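Local structure of OLD nuclease (Thermus scotoductus, 6P74) at residues 123-126 against 127-131; 154-157 against 158-161; 55-58 against 59-63; 337-341 against 342-346. The protein degrades linear and supercoiled double-stranded DNA from 5' to 3' in a metal-dependent reaction and has DNA-stimulated ATPase activity. All coordinates share one frame; numbering follows the deposited sequence.

Contact 1: 123-126 against 127-131; sequences LRVG and TDMRN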
loop_
_atom_site.group_PDB
_atom_site.type_symbol
_atom_site.label_atom_id
_atom_site.label_comp_id
_atom_site.label_asym_id
_atom_site.label_seq_id
_atom_site.Cartn_x
_atom_site.Cartn_y
_atom_site.Cartn_z
ATOM N N LEU A 123 27.297 17.560 -6.829
ATOM C CA LEU A 123 26.992 17.522 -5.403
ATOM C C LEU A 123 25.941 16.456 -5.125
ATOM O O LEU A 123 24.911 16.388 -5.804
ATOM C CB LEU A 123 26.493 18.885 -4.928
ATOM C CG LEU A 123 26.280 19.025 -3.422
ATOM C CD1 LEU A 123 27.609 19.284 -2.731
ATOM C CD2 LEU A 123 25.297 20.141 -3.135
ATOM N N ARG A 124 26.209 15.610 -4.143
ATOM C CA ARG A 124 25.290 14.551 -3.768
ATOM C C ARG A 124 24.516 14.987 -2.535
ATOM O O ARG A 124 24.948 15.864 -1.783
ATOM C CB ARG A 124 26.041 13.239 -3.511
ATOM C CG ARG A 124 27.203 13.005 -4.475
ATOM C CD ARG A 124 27.327 11.542 -4.854
ATOM N NE ARG A 124 26.075 11.076 -5.441
ATOM C CZ ARG A 124 25.843 10.980 -6.748
ATOM N NH1 ARG A 124 26.797 11.304 -7.616
ATOM N NH2 ARG A 124 24.655 10.558 -7.184
ATOM N N VAL A 125 23.348 14.381 -2.348
ATOM C CA VAL A 125 22.515 14.689 -1.191
ATOM C C VAL A 125 23.023 13.890 0.004
ATOM O O VAL A 125 23.049 12.656 -0.027
ATOM C CB VAL A 125 21.039 14.389 -1.482
ATOM C CG1 VAL A 125 20.827 12.900 -1.754
ATOM C CG2 VAL A 125 20.161 14.858 -0.317
ATOM N N GLY A 126 23.447 14.595 1.057
ATOM C CA GLY A 126 23.929 13.960 2.267
ATOM C C GLY A 126 22.841 13.861 3.338
ATOM O O GLY A 126 21.731 14.385 3.202
ATOM N N THR A 127 23.198 13.176 4.425
ATOM C CA THR A 127 22.269 12.937 5.527
ATOM C C THR A 127 21.754 14.245 6.116
ATOM O O THR A 127 20.540 14.480 6.181
ATOM C CB THR A 127 22.962 12.101 6.609
ATOM O OG1 THR A 127 23.221 10.782 6.109
ATOM C CG2 THR A 127 22.101 12.011 7.862
ATOM N N ASP A 128 22.666 15.099 6.581
ATOM C CA ASP A 128 22.254 16.368 7.173
ATOM C C ASP A 128 21.384 17.156 6.209
ATOM O O ASP A 128 20.417 17.806 6.619
ATOM C CB ASP A 128 23.481 17.190 7.567
ATOM C CG ASP A 128 24.467 16.402 8.416
ATOM O OD1 ASP A 128 24.224 16.241 9.636
ATOM O OD2 ASP A 128 25.478 15.929 7.849
ATOM N N MET A 129 21.720 17.104 4.920
ATOM C CA MET A 129 20.994 17.869 3.925
ATOM C C MET A 129 19.567 17.360 3.786
ATOM O O MET A 129 18.621 18.148 3.777
ATOM C CB MET A 129 21.721 17.808 2.586
ATOM C CG MET A 129 21.053 18.659 1.487
ATOM S SD MET A 129 22.008 18.653 -0.051
ATOM C CE MET A 129 23.282 19.805 0.375
ATOM N N ARG A 130 19.388 16.044 3.690
ATOM C CA ARG A 130 18.038 15.520 3.549
ATOM C C ARG A 130 17.239 15.674 4.842
ATOM O O ARG A 130 16.056 16.023 4.794
ATOM C CB ARG A 130 18.066 14.059 3.109
ATOM C CG ARG A 130 16.738 13.604 2.492
ATOM C CD ARG A 130 16.739 12.111 2.268
ATOM N NE ARG A 130 15.616 11.489 2.956
ATOM C CZ ARG A 130 15.673 11.022 4.196
ATOM N NH1 ARG A 130 16.806 11.098 4.880
ATOM N NH2 ARG A 130 14.606 10.479 4.746
ATOM N N ASN A 131 17.862 15.422 6.003
ATOM C CA ASN A 131 17.138 15.587 7.259
ATOM C C ASN A 131 16.712 17.029 7.480
ATOM O O ASN A 131 15.744 17.280 8.211
ATOM C CB ASN A 131 17.977 15.116 8.435
ATOM C CG ASN A 131 18.259 13.621 8.394
ATOM O OD1 ASN A 131 17.663 12.881 7.607
ATOM N ND2 ASN A 131 19.187 13.171 9.244
#
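L123 and M129 meet where an extended loop runs into helix 127-132, a helix N-terminus whose N-cap residue is G126. M129 sends CG anti to its backbone N (chi1 -177°), and its thioether folds at the last torsion so that the terminal methyl reaches back over the loop. There CE lies 4.1 Å from CD2 of L123, the two chains crossing obliquely. Midway along the same chain, SD of M129 passes 4.2 Å from CG2 of V125 and as close to that residue's CA, so the sulfur rides alongside the loop backbone. V125 in turn offers CG2 to the next helical residue: it stands 4.1 Å from CB of R130, while the arginine's far end departs and hydrogen-bonds through NE to the carbonyl of V44. L123 and M129 both lean on P107 of strand 100-109 and on I87 of strand 85-97, which places the helix start against the antiparallel sheet of the ATPase domain's N-terminal part. Being glycine, the cap residue brings only backbone to the first turn. Its carbonyl accepts the opening hydrogen bond of the helix, R130 N to G126 O at 2.9 Å, with an N-H...O angle of 162°.

Contact 2: 154-157 against 158-161; sequences SILG and RLLQ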
loop_
_atom_site.group_PDB
_atom_site.type_symbol
_atom_site.label_atom_id
_atom_site.label_comp_id
_atom_site.label_asym_id
_atom_site.label_seq_id
_atom_site.Cartn_x
_atom_site.Cartn_y
_atom_site.Cartn_z
ATOM N N SER A 154 7.466 8.696 15.261
ATOM C CA SER A 154 8.341 9.861 15.277
ATOM C C SER A 154 7.596 11.123 15.703
ATOM O O SER A 154 8.236 12.122 16.057
ATOM C CB SER A 154 8.980 10.049 13.899
ATOM O OG SER A 154 8.034 9.836 12.867
ATOM N N ILE A 155 6.258 11.088 15.696
ATOM C CA ILE A 155 5.464 12.233 16.137
ATOM C C ILE A 155 5.611 12.450 17.642
ATOM O O ILE A 155 5.905 13.560 18.107
ATOM C CB ILE A 155 3.990 12.039 15.737
ATOM C CG1 ILE A 155 3.122 13.124 16.371
ATOM C CG2 ILE A 155 3.506 10.644 16.131
ATOM C CD1 ILE A 155 3.549 14.524 16.006
ATOM N N LEU A 156 5.390 11.400 18.432
ATOM C CA LEU A 156 5.611 11.513 19.867
ATOM C C LEU A 156 7.086 11.752 20.166
ATOM O O LEU A 156 7.433 12.557 21.040
ATOM C CB LEU A 156 5.109 10.252 20.563
ATOM C CG LEU A 156 5.063 10.295 22.086
ATOM C CD1 LEU A 156 4.198 11.467 22.591
ATOM C CD2 LEU A 156 4.519 8.971 22.568
ATOM N N GLY A 157 7.971 11.076 19.424
ATOM C CA GLY A 157 9.399 11.303 19.590
ATOM C C GLY A 157 9.783 12.763 19.463
ATOM O O GLY A 157 10.597 13.272 20.239
ATOM N N ARG A 158 9.208 13.463 18.483
ATOM C CA ARG A 158 9.539 14.876 18.361
ATOM C C ARG A 158 8.998 15.660 19.552
ATOM O O ARG A 158 9.628 16.631 19.989
ATOM C CB ARG A 158 9.026 15.422 17.022
ATOM C CG ARG A 158 9.159 16.927 16.831
ATOM C CD ARG A 158 10.611 17.403 16.953
ATOM N NE ARG A 158 10.721 18.868 16.981
ATOM C CZ ARG A 158 10.570 19.627 18.073
ATOM N NH1 ARG A 158 10.288 19.077 19.255
ATOM N NH2 ARG A 158 10.696 20.948 17.988
ATOM N N LEU A 159 7.872 15.223 20.126
ATOM C CA LEU A 159 7.332 15.913 21.296
ATOM C C LEU A 159 8.272 15.806 22.495
ATOM O O LEU A 159 8.475 16.787 23.225
ATOM C CB LEU A 159 5.951 15.358 21.649
ATOM C CG LEU A 159 5.224 16.004 22.835
ATOM C CD1 LEU A 159 4.897 17.469 22.576
ATOM C CD2 LEU A 159 3.945 15.238 23.185
ATOM N N LEU A 160 8.850 14.623 22.714
ATOM C CA LEU A 160 9.694 14.360 23.876
ATOM C C LEU A 160 11.139 14.815 23.712
ATOM O O LEU A 160 11.916 14.666 24.655
ATOM C CB LEU A 160 9.694 12.863 24.204
ATOM C CG LEU A 160 8.342 12.254 24.579
ATOM C CD1 LEU A 160 8.438 10.735 24.597
ATOM C CD2 LEU A 160 7.881 12.788 25.926
ATOM N N GLN A 161 11.532 15.364 22.567
ATOM C CA GLN A 161 12.961 15.585 22.394
ATOM C C GLN A 161 13.481 16.677 23.335
ATOM O O GLN A 161 14.658 16.635 23.715
ATOM C CB GLN A 161 13.292 15.885 20.924
ATOM C CG GLN A 161 13.196 17.336 20.490
ATOM C CD GLN A 161 13.680 17.548 19.051
ATOM O OE1 GLN A 161 13.945 16.583 18.311
ATOM N NE2 GLN A 161 13.797 18.816 18.653
#
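The backbone of 154-161 winds as the first turns of helix 154-166, with i to i+4 hydrogen bonds from R158 N to S154 O, from L159 N to I155 O and from L160 N to L156 O, the last at 3.0 Å. A weak bond from L159 N also reaches L156 O, so that carbonyl receives two amides.

Among the side chains, L156 has two neighbours on one flank of the helix. L159 carries CG anti to its backbone N (chi1 -178°), which brings its CD2 to 3.8 Å from CD1 of L156, the pair crossing at a slant. CG of L156 also lies 4.2 Å from CD1 of L160, a leucine whose own CG is instead anti to its carbonyl carbon (chi1 -62°). A different flank is polar. R158 bends at its second torsion, and the amide nitrogen NE2 of Q161 sits 3.3 Å above the guanidinium plane, over its centre. The arginine's stronger partners lie elsewhere, since NH2 bridges to E268 and bonds to the carbonyl of K269.

This helix lies at the start of what is taken as the dimerization domain. L156 and L160 pack on F219 of the second subunit and L159 on its I192, while I155 and L159 also lean on F263 of helix 246-266 in the same chain. The chemistry thus divides by flank: a leucine surface serves the homodimer interface, and the arginine ties the helix to the chain following helix 246-266.

Contact 3: 55-58 against 59-63; sequences FRIP and QDFIN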
loop_
_atom_site.group_PDB
_atom_site.type_symbol
_atom_site.label_atom_id
_atom_site.label_comp_id
_atom_site.label_asym_id
_atom_site.label_seq_id
_atom_site.Cartn_x
_atom_site.Cartn_y
_atom_site.Cartn_z
ATOM N N PHE A 55 10.860 1.829 -4.217
ATOM C CA PHE A 55 9.894 1.749 -5.299
ATOM C C PHE A 55 9.425 0.315 -5.508
ATOM O O PHE A 55 10.143 -0.644 -5.214
ATOM C CB PHE A 55 10.495 2.281 -6.604
ATOM C CG PHE A 55 10.728 3.765 -6.608
ATOM C CD1 PHE A 55 11.905 4.299 -6.098
ATOM C CD2 PHE A 55 9.780 4.628 -7.136
ATOM C CE1 PHE A 55 12.126 5.677 -6.112
ATOM C CE2 PHE A 55 9.988 5.997 -7.153
ATOM C CZ PHE A 55 11.162 6.527 -6.639
ATOM N N ARG A 56 8.205 0.185 -6.018
ATOM C CA ARG A 56 7.719 -1.061 -6.592
ATOM C C ARG A 56 7.859 -0.967 -8.113
ATOM O O ARG A 56 7.353 -0.021 -8.733
ATOM C CB ARG A 56 6.267 -1.324 -6.170
ATOM C CG ARG A 56 6.031 -1.266 -4.656
ATOM C CD ARG A 56 4.612 -1.690 -4.260
ATOM N NE ARG A 56 4.599 -2.984 -3.566
ATOM C CZ ARG A 56 3.521 -3.540 -3.008
ATOM N NH1 ARG A 56 2.345 -2.918 -3.051
ATOM N NH2 ARG A 56 3.618 -4.721 -2.400
ATOM N N ILE A 57 8.572 -1.918 -8.704
ATOM C CA ILE A 57 8.799 -1.974 -10.146
ATOM C C ILE A 57 8.083 -3.209 -10.679
ATOM O O ILE A 57 8.467 -4.334 -10.329
ATOM C CB ILE A 57 10.293 -2.020 -10.499
ATOM C CG1 ILE A 57 10.998 -0.747 -10.042
ATOM C CG2 ILE A 57 10.487 -2.213 -11.991
ATOM C CD1 ILE A 57 11.275 -0.711 -8.565
ATOM N N PRO A 58 7.076 -3.059 -11.559
ATOM C CA PRO A 58 6.712 -1.797 -12.213
ATOM C C PRO A 58 5.540 -1.024 -11.600
ATOM O O PRO A 58 5.185 0.029 -12.141
ATOM C CB PRO A 58 6.342 -2.256 -13.626
ATOM C CG PRO A 58 5.903 -3.737 -13.461
ATOM C CD PRO A 58 6.266 -4.182 -12.066
ATOM N N GLN A 59 4.968 -1.525 -10.501
ATOM C CA GLN A 59 3.769 -0.955 -9.881
ATOM C C GLN A 59 3.761 0.575 -9.806
ATOM O O GLN A 59 2.703 1.201 -9.924
ATOM C CB GLN A 59 3.591 -1.528 -8.467
ATOM C CG GLN A 59 3.107 -2.986 -8.398
ATOM C CD GLN A 59 4.228 -3.992 -8.099
ATOM O OE1 GLN A 59 5.341 -3.884 -8.627
ATOM N NE2 GLN A 59 3.934 -4.974 -7.249
ATOM N N ASP A 60 4.920 1.197 -9.598
ATOM C CA ASP A 60 4.960 2.628 -9.326
ATOM C C ASP A 60 5.105 3.487 -10.578
ATOM O O ASP A 60 4.955 4.709 -10.492
ATOM C CB ASP A 60 6.092 2.937 -8.338
ATOM C CG ASP A 60 5.736 2.540 -6.906
ATOM O OD1 ASP A 60 4.534 2.274 -6.639
ATOM O OD2 ASP A 60 6.652 2.491 -6.049
ATOM N N PHE A 61 5.378 2.888 -11.730
ATOM C CA PHE A 61 5.435 3.634 -12.977
ATOM C C PHE A 61 4.042 3.794 -13.566
ATOM O O PHE A 61 3.188 2.911 -13.426
ATOM C CB PHE A 61 6.321 2.915 -13.994
ATOM C CG PHE A 61 7.762 2.858 -13.609
ATOM C CD1 PHE A 61 8.218 1.899 -12.717
ATOM C CD2 PHE A 61 8.671 3.752 -14.152
ATOM C CE1 PHE A 61 9.558 1.836 -12.367
ATOM C CE2 PHE A 61 10.017 3.696 -13.809
ATOM C CZ PHE A 61 10.462 2.739 -12.915
ATOM N N ILE A 62 3.818 4.922 -14.249
ATOM C CA ILE A 62 2.589 5.082 -15.020
ATOM C C ILE A 62 2.393 3.877 -15.925
ATOM O O ILE A 62 3.327 3.429 -16.595
ATOM C CB ILE A 62 2.621 6.362 -15.869
ATOM C CG1 ILE A 62 1.297 6.598 -16.548
ATOM C CG2 ILE A 62 3.671 6.247 -16.950
ATOM C CD1 ILE A 62 1.203 7.989 -17.123
ATOM N N ASN A 63 1.162 3.362 -15.969
ATOM C CA ASN A 63 0.797 2.234 -16.840
ATOM C C ASN A 63 1.723 1.027 -16.649
ATOM O O ASN A 63 1.784 0.141 -17.518
ATOM C CB ASN A 63 0.786 2.639 -18.322
ATOM C CG ASN A 63 0.191 4.014 -18.555
ATOM O OD1 ASN A 63 -0.884 4.338 -18.046
ATOM N ND2 ASN A 63 0.896 4.836 -19.331
#
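A tight turn in the loop between helix 34-45 and strand 70-76 brings R56 and D60 together, its path set by a cis peptide bond before P58 and a type I beta turn from P58 to F61. D60 returns its carboxylate to the loop: OD2 accepts the backbone N of R56 at 2.8 Å in an almost straight bond (174°), approached from well above the carboxylate plane. The main chain answers in the other direction, D60 N donating to R56 O at 2.9 Å, so two bonds join this residue pair. The beta turn is closed by F61 N, which reaches P58 O at 2.9 Å.

The loop belongs to the N-terminal part of the ATPase domain, a P-loop NTPase, and one side of it faces the second subunit, where R56 packs on T35, P58 on N30 and Q59 on G31. T35 and G31 of that subunit probably bind ATP, which places this turn beside the probable ATP site of the neighbouring subunit. D60 has a second partner, R11 of its own chain, whose NE forms a salt bridge with OD1; each carboxylate oxygen is therefore engaged.

Further contacts are largely van der Waals. The F61 ring receives I57 at its edge, CG1 of I57 lying 3.8 Å from CE1 of F61 and near the ring plane. Q59 folds at its second torsion (chi2 102°), which carries OE1 back over the proline junction to 3.5 Å from P58 N, while its CB rests 3.5 Å from CB of R56.

Contact 4: 337-341 against 342-346; sequences SYVRE and EDKSA. With SO4 (sulfate ion), chain G.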
loop_
_atom_site.group_PDB
_atom_site.type_symbol
_atom_site.label_atom_id
_atom_site.label_comp_id
_atom_site.label_asym_id
_atom_site.label_seq_id
_atom_site.Cartn_x
_atom_site.Cartn_y
_atom_site.Cartn_z
ATOM N N SER A 337 -5.869 21.792 -9.281
ATOM C CA SER A 337 -6.367 23.157 -9.377
ATOM C C SER A 337 -6.172 23.873 -8.054
ATOM O O SER A 337 -6.217 23.251 -6.991
ATOM C CB SER A 337 -7.879 23.204 -9.727
ATOM O OG SER A 337 -8.180 22.287 -10.752
ATOM N N TYR A 338 -6.019 25.194 -8.134
ATOM C CA TYR A 338 -5.743 26.068 -6.998
ATOM C C TYR A 338 -5.833 27.511 -7.475
ATOM O O TYR A 338 -5.785 27.789 -8.677
ATOM C CB TYR A 338 -4.361 25.791 -6.386
ATOM C CG TYR A 338 -3.223 25.835 -7.391
ATOM C CD1 TYR A 338 -2.606 27.040 -7.726
ATOM C CD2 TYR A 338 -2.779 24.685 -8.013
ATOM C CE1 TYR A 338 -1.579 27.101 -8.661
ATOM C CE2 TYR A 338 -1.727 24.727 -8.951
ATOM C CZ TYR A 338 -1.126 25.941 -9.265
ATOM O OH TYR A 338 -0.093 26.004 -10.195
ATOM N N VAL A 339 -5.973 28.428 -6.520
ATOM C CA VAL A 339 -5.958 29.844 -6.862
ATOM C C VAL A 339 -4.540 30.226 -7.279
ATOM O O VAL A 339 -3.583 30.046 -6.519
ATOM C CB VAL A 339 -6.447 30.701 -5.690
ATOM C CG1 VAL A 339 -6.519 32.138 -6.120
ATOM C CG2 VAL A 339 -7.826 30.235 -5.215
ATOM N N ARG A 340 -4.400 30.736 -8.501
ATOM C CA ARG A 340 -3.112 31.197 -9.001
ATOM C C ARG A 340 -2.668 32.458 -8.268
ATOM O O ARG A 340 -3.487 33.240 -7.780
ATOM C CB ARG A 340 -3.183 31.469 -10.506
ATOM C CG ARG A 340 -3.514 30.250 -11.356
ATOM C CD ARG A 340 -3.477 30.548 -12.863
ATOM N NE ARG A 340 -2.138 30.942 -13.322
ATOM C CZ ARG A 340 -1.091 30.118 -13.446
ATOM N NH1 ARG A 340 -1.202 28.825 -13.144
ATOM N NH2 ARG A 340 0.083 30.593 -13.861
ATOM N N GLU A 341 -1.347 32.648 -8.196
ATOM C CA GLU A 341 -0.781 33.808 -7.508
ATOM C C GLU A 341 -1.354 35.122 -8.037
ATOM O O GLU A 341 -1.841 35.959 -7.269
ATOM C CB GLU A 341 0.744 33.784 -7.646
ATOM C CG GLU A 341 1.436 33.096 -6.483
ATOM C CD GLU A 341 1.366 33.932 -5.226
ATOM O OE1 GLU A 341 1.416 35.180 -5.363
ATOM O OE2 GLU A 341 1.246 33.350 -4.120
ATOM N N GLU A 342 -1.276 35.331 -9.345
ATOM C CA GLU A 342 -1.910 36.469 -10.000
ATOM C C GLU A 342 -3.290 36.782 -9.423
ATOM O O GLU A 342 -3.621 37.943 -9.163
ATOM C CB GLU A 342 -2.021 36.165 -11.487
ATOM C CG GLU A 342 -2.376 34.705 -11.699
ATOM C CD GLU A 342 -2.264 34.245 -13.136
ATOM O OE1 GLU A 342 -3.282 34.318 -13.870
ATOM O OE2 GLU A 342 -1.155 33.797 -13.516
ATOM N N ASP A 343 -4.099 35.751 -9.212
ATOM C CA ASP A 343 -5.505 35.921 -8.867
ATOM C C ASP A 343 -5.769 36.112 -7.378
ATOM O O ASP A 343 -6.890 36.493 -7.013
ATOM C CB ASP A 343 -6.299 34.714 -9.368
ATOM C CG ASP A 343 -6.252 34.587 -10.866
ATOM O OD1 ASP A 343 -5.723 35.524 -11.504
ATOM O OD2 ASP A 343 -6.730 33.565 -11.403
ATOM N N LYS A 344 -4.776 35.870 -6.515
ATOM C CA LYS A 344 -5.025 35.885 -5.078
ATOM C C LYS A 344 -5.549 37.239 -4.605
ATOM O O LYS A 344 -6.441 37.301 -3.753
ATOM C CB LYS A 344 -3.759 35.501 -4.317
ATOM C CG LYS A 344 -3.441 33.999 -4.340
ATOM C CD LYS A 344 -2.322 33.670 -3.356
ATOM C CE LYS A 344 -1.899 32.213 -3.401
ATOM N NZ LYS A 344 -0.917 31.927 -2.298
ATOM N N SER A 345 -5.019 38.334 -5.139
ATOM C CA SER A 345 -5.378 39.629 -4.573
ATOM C C SER A 345 -6.824 40.002 -4.902
ATOM O O SER A 345 -7.528 40.558 -4.056
ATOM C CB SER A 345 -4.416 40.703 -5.061
ATOM O OG SER A 345 -4.740 41.025 -6.395
ATOM N N ALA A 346 -7.292 39.707 -6.114
ATOM C CA ALA A 346 -8.689 39.983 -6.449
ATOM C C ALA A 346 -9.652 39.160 -5.590
ATOM O O ALA A 346 -10.645 39.687 -5.073
ATOM C CB ALA A 346 -8.939 39.719 -7.934
HETATM S S SO4 G . -4.992 26.154 -11.896
HETATM O O1 SO4 G . -5.343 27.265 -12.773
HETATM O O2 SO4 G . -4.302 26.676 -10.723
HETATM O O3 SO4 G . -6.213 25.471 -11.480
HETATM O O4 SO4 G . -4.115 25.223 -12.600
#
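With CG of R340 anti to its carbonyl carbon (chi1 -62°) and CG of E342 held between its own backbone N and carbonyl carbon (chi1 39°), the two side chains run to a common meeting point and form a salt bridge at the N-terminus of helix 341-355. NE of R340 donates to OE2 of E342 at 3.0 Å. The carboxylate oxygen lies close to the guanidinium plane, yet the arginine meets it from far above the carboxylate plane; the two flat groups stand nearly perpendicular, at 89°. A weak, longer bond from NH2 reaches the same oxygen, so both nitrogens converge on one atom.

A second salt bridge spans the first turn three residues apart. E341 bends at its second torsion to bring OE2 to 3.2 Å from NZ of K344, whose chain is extended beyond CG. The backbone of this opening turn is joined by two i to i+3 bonds, K344 N donating to E341 O at 3.0 Å and D343 N to R340 O. Nearer the backbone, CG1 of V339 lies 4.0 Å from CG of K344, and V339 also packs on F320.

The segment links edge strand 334-337 of the ATPase domain's mixed sheet to the helix and lies at the surface, where a sulfate, probably from the crystallisation liquor, has settled. The backbone N of Y338 makes two weak hydrogen bonds to it, through O2 and O3. The same anion lies over the aromatic ring: its O2 stands 3.3 Å above the plane of Y338, over the ring centre.

Overall arrangement
All four contacts are local and lie in the ATPase and dimerization regions, but their surroundings differ: contacts 1, 2 and 3 are partly buried, contact 4 is a surface contact. Contacts 1 and 4 both mark the start of a helix, yet contact 1 is largely apolar, set against strands of the antiparallel sheet, whereas contact 4 is carried by salt bridges. Contacts 2 and 3 both touch the second subunit, their centres about 33 Å apart: the first presents leucines from within a helix, the second a turn of loop held by a buried carboxylate beside the partner's probable nucleotide site. Contacts 1 and 3 both lean on strands 85-97 and 100-109. Contacts 2 and 4 fall on opposite sides of the chain's centre.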